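Local coordinates for protein 4-phosphoerythronate dehydrogenase (Lactobacillus jensenii, PDB 4PRK) that probably catalyses the NAD-dependent interconversion of pyruvate and D-lactate as a Rossmann-fold member of the D-isomer specific 2-hydroxyacid dehydrogenase family, at residues N146-L151 with E198-S203; T194-A199 with A222-D227. All coordinates share one frame; numbering follows the deposited sequence.

Interaction 1. Residues N146-L151 with E198-S203; sequences NKTIGL and EADIIS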
loop_
_atom_site.group_PDB
_atom_site.type_symbol
_atom_site.label_atom_id
_atom_site.label_comp_id
_atom_site.label_asym_id
_atom_site.label_seq_id
_atom_site.Cartn_x
_atom_site.Cartn_y
_atom_site.Cartn_z
ATOM N N ASN A 146 8.910 -8.169 -9.056
ATOM C CA ASN A 146 10.308 -8.503 -9.417
ATOM C C ASN A 146 10.933 -7.497 -10.365
ATOM O O ASN A 146 12.061 -7.659 -10.755
ATOM C CB ASN A 146 10.391 -9.893 -10.005
ATOM C CG ASN A 146 10.058 -10.950 -8.992
ATOM O OD1 ASN A 146 9.262 -11.854 -9.226
ATOM N ND2 ASN A 146 10.670 -10.833 -7.856
ATOM N N LYS A 147 10.208 -6.452 -10.707
ATOM C CA LYS A 147 10.639 -5.523 -11.737
ATOM C C LYS A 147 11.127 -4.253 -11.106
ATOM O O LYS A 147 10.704 -3.899 -9.981
ATOM C CB LYS A 147 9.437 -5.236 -12.641
ATOM C CG LYS A 147 9.005 -6.428 -13.478
ATOM C CD LYS A 147 9.214 -6.135 -14.944
ATOM C CE LYS A 147 8.908 -7.286 -15.882
ATOM N NZ LYS A 147 10.186 -7.926 -16.255
ATOM N N THR A 148 11.947 -3.520 -11.855
ATOM C CA THR A 148 12.373 -2.185 -11.528
ATOM C C THR A 148 11.693 -1.225 -12.490
ATOM O O THR A 148 11.692 -1.416 -13.715
ATOM C CB THR A 148 13.900 -2.026 -11.697
ATOM O OG1 THR A 148 14.577 -2.786 -10.699
ATOM C CG2 THR A 148 14.316 -0.598 -11.515
ATOM N N ILE A 149 11.150 -0.150 -11.928
ATOM C CA ILE A 149 10.457 0.846 -12.683
ATOM C C ILE A 149 11.399 2.003 -12.714
ATOM O O ILE A 149 12.054 2.317 -11.701
ATOM C CB ILE A 149 9.198 1.343 -11.948
ATOM C CG1 ILE A 149 8.369 0.172 -11.395
ATOM C CG2 ILE A 149 8.442 2.283 -12.827
ATOM C CD1 ILE A 149 7.695 -0.737 -12.438
ATOM N N GLY A 150 11.481 2.649 -13.869
ATOM C CA GLY A 150 12.340 3.807 -14.031
ATOM C C GLY A 150 11.569 4.954 -14.588
ATOM O O GLY A 150 10.917 4.858 -15.653
ATOM N N LEU A 151 11.576 6.020 -13.842
ATOM C CA LEU A 151 10.818 7.213 -14.205
ATOM C C LEU A 151 11.767 8.326 -14.682
ATOM O O LEU A 151 12.712 8.644 -13.979
ATOM C CB LEU A 151 10.033 7.720 -12.987
ATOM C CG LEU A 151 9.071 6.762 -12.280
ATOM C CD1 LEU A 151 8.328 7.600 -11.230
ATOM C CD2 LEU A 151 8.068 6.223 -13.240
ATOM N N GLU A 198 18.889 0.163 -15.633
ATOM C CA GLU A 198 18.432 -0.787 -14.643
ATOM C C GLU A 198 16.923 -0.979 -14.685
ATOM O O GLU A 198 16.397 -1.923 -14.084
ATOM C CB GLU A 198 18.796 -0.301 -13.255
ATOM C CG GLU A 198 20.232 0.168 -13.107
ATOM C CD GLU A 198 21.167 -0.910 -12.679
ATOM O OE1 GLU A 198 20.711 -2.018 -12.358
ATOM O OE2 GLU A 198 22.381 -0.658 -12.688
ATOM N N ALA A 199 16.208 -0.092 -15.361
ATOM C CA ALA A 199 14.756 -0.204 -15.325
ATOM C C ALA A 199 14.262 -1.291 -16.254
ATOM O O ALA A 199 14.703 -1.362 -17.377
ATOM C CB ALA A 199 14.079 1.105 -15.637
ATOM N N ASP A 200 13.328 -2.119 -15.802
ATOM C CA ASP A 200 12.613 -3.024 -16.728
ATOM C C ASP A 200 11.400 -2.362 -17.365
ATOM O O ASP A 200 10.925 -2.817 -18.416
ATOM C CB ASP A 200 12.145 -4.279 -16.027
ATOM C CG ASP A 200 13.244 -4.948 -15.264
ATOM O OD1 ASP A 200 14.261 -5.298 -15.876
ATOM O OD2 ASP A 200 13.075 -5.121 -14.055
ATOM N N ILE A 201 10.859 -1.326 -16.705
ATOM C CA ILE A 201 9.744 -0.537 -17.242
ATOM C C ILE A 201 10.048 0.929 -17.066
ATOM O O ILE A 201 10.279 1.392 -15.954
ATOM C CB ILE A 201 8.416 -0.809 -16.529
ATOM C CG1 ILE A 201 7.885 -2.209 -16.867
ATOM C CG2 ILE A 201 7.413 0.232 -16.970
ATOM C CD1 ILE A 201 6.869 -2.757 -15.888
ATOM N N ILE A 202 10.088 1.648 -18.170
ATOM C CA ILE A 202 10.465 3.067 -18.173
ATOM C C ILE A 202 9.243 3.875 -18.483
ATOM O O ILE A 202 8.596 3.642 -19.494
ATOM C CB ILE A 202 11.509 3.377 -19.274
ATOM C CG1 ILE A 202 12.803 2.660 -18.899
ATOM C CG2 ILE A 202 11.726 4.863 -19.359
ATOM C CD1 ILE A 202 13.909 2.679 -19.924
ATOM N N SER A 203 8.947 4.848 -17.652
ATOM C CA SER A 203 7.831 5.702 -17.910
ATOM C C SER A 203 8.255 7.128 -17.878
ATOM O O SER A 203 8.983 7.518 -16.964
ATOM C CB SER A 203 6.685 5.450 -16.912
ATOM O OG SER A 203 5.626 6.353 -17.193
HETATM O O HOH W 1 10.247 -5.902 -18.595
HETATM O O HOH W 2 14.794 -5.385 -12.168
#
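Gly150 and Ile201 join the parallel strands 148-151 and 201-203 through a bond of 2.7 Å from Gly150 N to Ile201 O, and Ser203 N continues the pairing to Gly150 O at 2.8 Å. At the strand entrance Thr148 O takes two donors, Ile201 N at 3.1 Å and Asp200 N at 2.7 Å, the latter more bent (136°). The Asp200 side chain joins in: CG stands anti to the carbonyl carbon (chi1 -51°), beside the backbone N, which brings OD2 to Thr148 N at 2.9 Å. This bond is nearly straight (165°), on the anti side and somewhat out of the carboxylate plane. The short carboxylate adds a side-chain bond just ahead of the first strand pair, while OD1 forms a salt bridge with Lys225. One water links OD2 to Thr148 OG1; another joins Lys147 NZ to Asp200 O, and Lys147 CD lies 3.6 Å from Asp200 CB. Ile149 and Ile201 run side by side on one face, their CD1 atoms 4.1 Å apart. On the other face Gly150 leaves room for Ala199 CB, 3.5 Å from Gly150 N. Strands 171-175 and 229-232 flank the pair, at the centre of the Rossmann sheet; helix 155-167 covers Ile149 and Leu151.

Interaction 2. Residues T194-A199 with A222-D227; sequences TVLKEA and AEMKND
Lys197 and Glu223 meet along their side chains: Lys197 CE rests 3.4 Å from Glu223 OE2 and 3.6 Å from Glu223 CB and CG. The bend at chi2 (91°) turns the lysine back to Glu223 although its first bond leaves the other segment; the methylene CE makes the closer contact, while the salt bridge from Lys197 NZ to Glu223 OE2 is long at 3.9 Å. Beside it, the backbone of Met224 closes on the end of helix 192-198, its CA-H directed almost straight (170°) at Leu196 O, 3.4 Å from CA to O. Lys225 then runs past the last turn, CD at 3.3 Å from Lys197 O and 3.5 Å from Ala199 O, a lysine being long enough to cross the helix end with its methylenes. Its bend at chi3 helps carry NZ to Asp200 OD1, where it forms a salt bridge that probably fixes the run of the methylenes. Further in, Leu196 CD2 and Met224 CE approach to 4.3 Å, and both side chains also pack on Ile202 of strand 201-204, where flexible, unbranched methionine and branched leucine suit a buried seam. The contact therefore pairs apolar packing on the sheet side with long lysines outside; the Lys225 ammonium, 3.5 Å from Glu198 O, probably complements the electronegative carbonyl end of the helix.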
loop_
_atom_site.group_PDB
_atom_site.type_symbol
_atom_site.label_atom_id
_atom_site.label_comp_id
_atom_site.label_asym_id
_atom_site.label_seq_id
_atom_site.Cartn_x
_atom_site.Cartn_y
_atom_site.Cartn_z
ATOM N N THR A 194 21.704 5.422 -14.936
ATOM C CA THR A 194 21.316 4.293 -14.098
ATOM C C THR A 194 19.872 3.866 -14.358
ATOM O O THR A 194 19.565 2.706 -14.449
ATOM C CB THR A 194 21.445 4.676 -12.624
ATOM O OG1 THR A 194 22.735 5.223 -12.410
ATOM C CG2 THR A 194 21.269 3.489 -11.739
ATOM N N VAL A 195 18.997 4.839 -14.491
ATOM C CA VAL A 195 17.570 4.572 -14.698
ATOM C C VAL A 195 17.356 3.809 -16.007
ATOM O O VAL A 195 16.691 2.767 -16.000
ATOM C CB VAL A 195 16.737 5.880 -14.662
ATOM C CG1 VAL A 195 15.312 5.636 -15.206
ATOM C CG2 VAL A 195 16.699 6.464 -13.239
ATOM N N LEU A 196 17.917 4.305 -17.120
ATOM C CA LEU A 196 17.792 3.624 -18.394
ATOM C C LEU A 196 18.424 2.253 -18.363
ATOM O O LEU A 196 17.910 1.314 -18.955
ATOM C CB LEU A 196 18.466 4.414 -19.499
ATOM C CG LEU A 196 17.857 5.765 -19.846
ATOM C CD1 LEU A 196 18.622 6.308 -21.052
ATOM C CD2 LEU A 196 16.364 5.606 -20.132
ATOM N N LYS A 197 19.522 2.120 -17.643
ATOM C CA LYS A 197 20.197 0.823 -17.610
ATOM C C LYS A 197 19.523 -0.230 -16.734
ATOM O O LYS A 197 19.577 -1.396 -17.059
ATOM C CB LYS A 197 21.667 0.986 -17.212
ATOM C CG LYS A 197 22.594 1.291 -18.402
ATOM C CD LYS A 197 22.763 2.778 -18.668
ATOM C CE LYS A 197 23.704 3.073 -19.823
ATOM N NZ LYS A 197 25.106 3.294 -19.358
ATOM N N GLU A 198 18.889 0.163 -15.633
ATOM C CA GLU A 198 18.432 -0.787 -14.643
ATOM C C GLU A 198 16.923 -0.979 -14.685
ATOM O O GLU A 198 16.397 -1.923 -14.084
ATOM C CB GLU A 198 18.796 -0.301 -13.255
ATOM C CG GLU A 198 20.232 0.168 -13.107
ATOM C CD GLU A 198 21.167 -0.910 -12.679
ATOM O OE1 GLU A 198 20.711 -2.018 -12.358
ATOM O OE2 GLU A 198 22.381 -0.658 -12.688
ATOM N N ALA A 199 16.208 -0.092 -15.361
ATOM C CA ALA A 199 14.756 -0.204 -15.325
ATOM C C ALA A 199 14.262 -1.291 -16.254
ATOM O O ALA A 199 14.703 -1.362 -17.377
ATOM C CB ALA A 199 14.079 1.105 -15.637
ATOM N N ALA A 222 19.560 2.089 -27.102
ATOM C CA ALA A 222 20.679 1.169 -27.025
ATOM C C ALA A 222 21.073 0.931 -25.562
ATOM O O ALA A 222 21.544 -0.133 -25.238
ATOM C CB ALA A 222 21.862 1.693 -27.812
ATOM N N GLU A 223 20.882 1.914 -24.694
ATOM C CA GLU A 223 21.256 1.781 -23.283
ATOM C C GLU A 223 20.266 0.940 -22.468
ATOM O O GLU A 223 20.616 0.458 -21.412
ATOM C CB GLU A 223 21.407 3.164 -22.640
ATOM C CG GLU A 223 22.622 3.960 -23.151
ATOM C CD GLU A 223 22.616 5.441 -22.748
ATOM O OE1 GLU A 223 21.922 6.245 -23.425
ATOM O OE2 GLU A 223 23.333 5.820 -21.778
ATOM N N MET A 224 19.018 0.811 -22.920
ATOM C CA MET A 224 17.983 0.152 -22.132
ATOM C C MET A 224 18.159 -1.359 -22.172
ATOM O O MET A 224 18.857 -1.896 -23.046
ATOM C CB MET A 224 16.619 0.440 -22.728
ATOM C CG MET A 224 16.121 1.839 -22.495
ATOM S SD MET A 224 14.679 2.102 -23.528
ATOM C CE MET A 224 14.796 3.872 -23.726
ATOM N N LYS A 225 17.513 -2.065 -21.256
ATOM C CA LYS A 225 17.571 -3.527 -21.300
ATOM C C LYS A 225 16.763 -4.009 -22.522
ATOM O O LYS A 225 15.794 -3.341 -22.957
ATOM C CB LYS A 225 17.047 -4.090 -19.976
ATOM C CG LYS A 225 17.892 -3.587 -18.839
ATOM C CD LYS A 225 17.242 -3.698 -17.491
ATOM C CE LYS A 225 17.061 -5.113 -17.087
ATOM N NZ LYS A 225 16.816 -5.049 -15.612
ATOM N N ASN A 226 17.135 -5.140 -23.090
ATOM C CA ASN A 226 16.462 -5.570 -24.311
ATOM C C ASN A 226 15.030 -6.094 -24.053
ATOM O O ASN A 226 14.211 -6.155 -24.969
ATOM C CB ASN A 226 17.272 -6.587 -25.092
ATOM C CG ASN A 226 18.645 -6.063 -25.554
ATOM O OD1 ASN A 226 18.875 -4.886 -25.924
ATOM N ND2 ASN A 226 19.586 -7.005 -25.573
ATOM N N ASP A 227 14.713 -6.457 -22.820
ATOM C CA ASP A 227 13.310 -6.807 -22.483
ATOM C C ASP A 227 12.601 -5.618 -21.797
ATOM O O ASP A 227 11.632 -5.814 -21.117
ATOM C CB ASP A 227 13.210 -8.122 -21.667
ATOM C CG ASP A 227 14.267 -8.225 -20.587
ATOM O OD1 ASP A 227 15.061 -7.263 -20.434
ATOM O OD2 ASP A 227 14.326 -9.257 -19.875
#

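Overall arrangement
Helix 192-198, strand 201-204 and helix 218-223 follow one another along the chain, and the two contacts share Glu198 and Ala199 at the turn between the first two. Interaction 1 lies mostly in the sheet interior and rests on backbone hydrogen bonds, with one carboxylate at the start of the strand pair; interaction 2, more peripheral, joins the C-terminal ends of two helices, with Leu196 and Met224 meeting the sheet, through apolar contacts, a CA-H...O contact and a long salt bridge. They meet at one polar and several apolar points: Asp200 OD1 and Lys225 NZ pair at 2.6 Å, Ile202 is the shared apolar surface, and Gly150 CA lies against Val195 CG1. Buried apolar side chains thus tie helices to sheet, with charges at the rim.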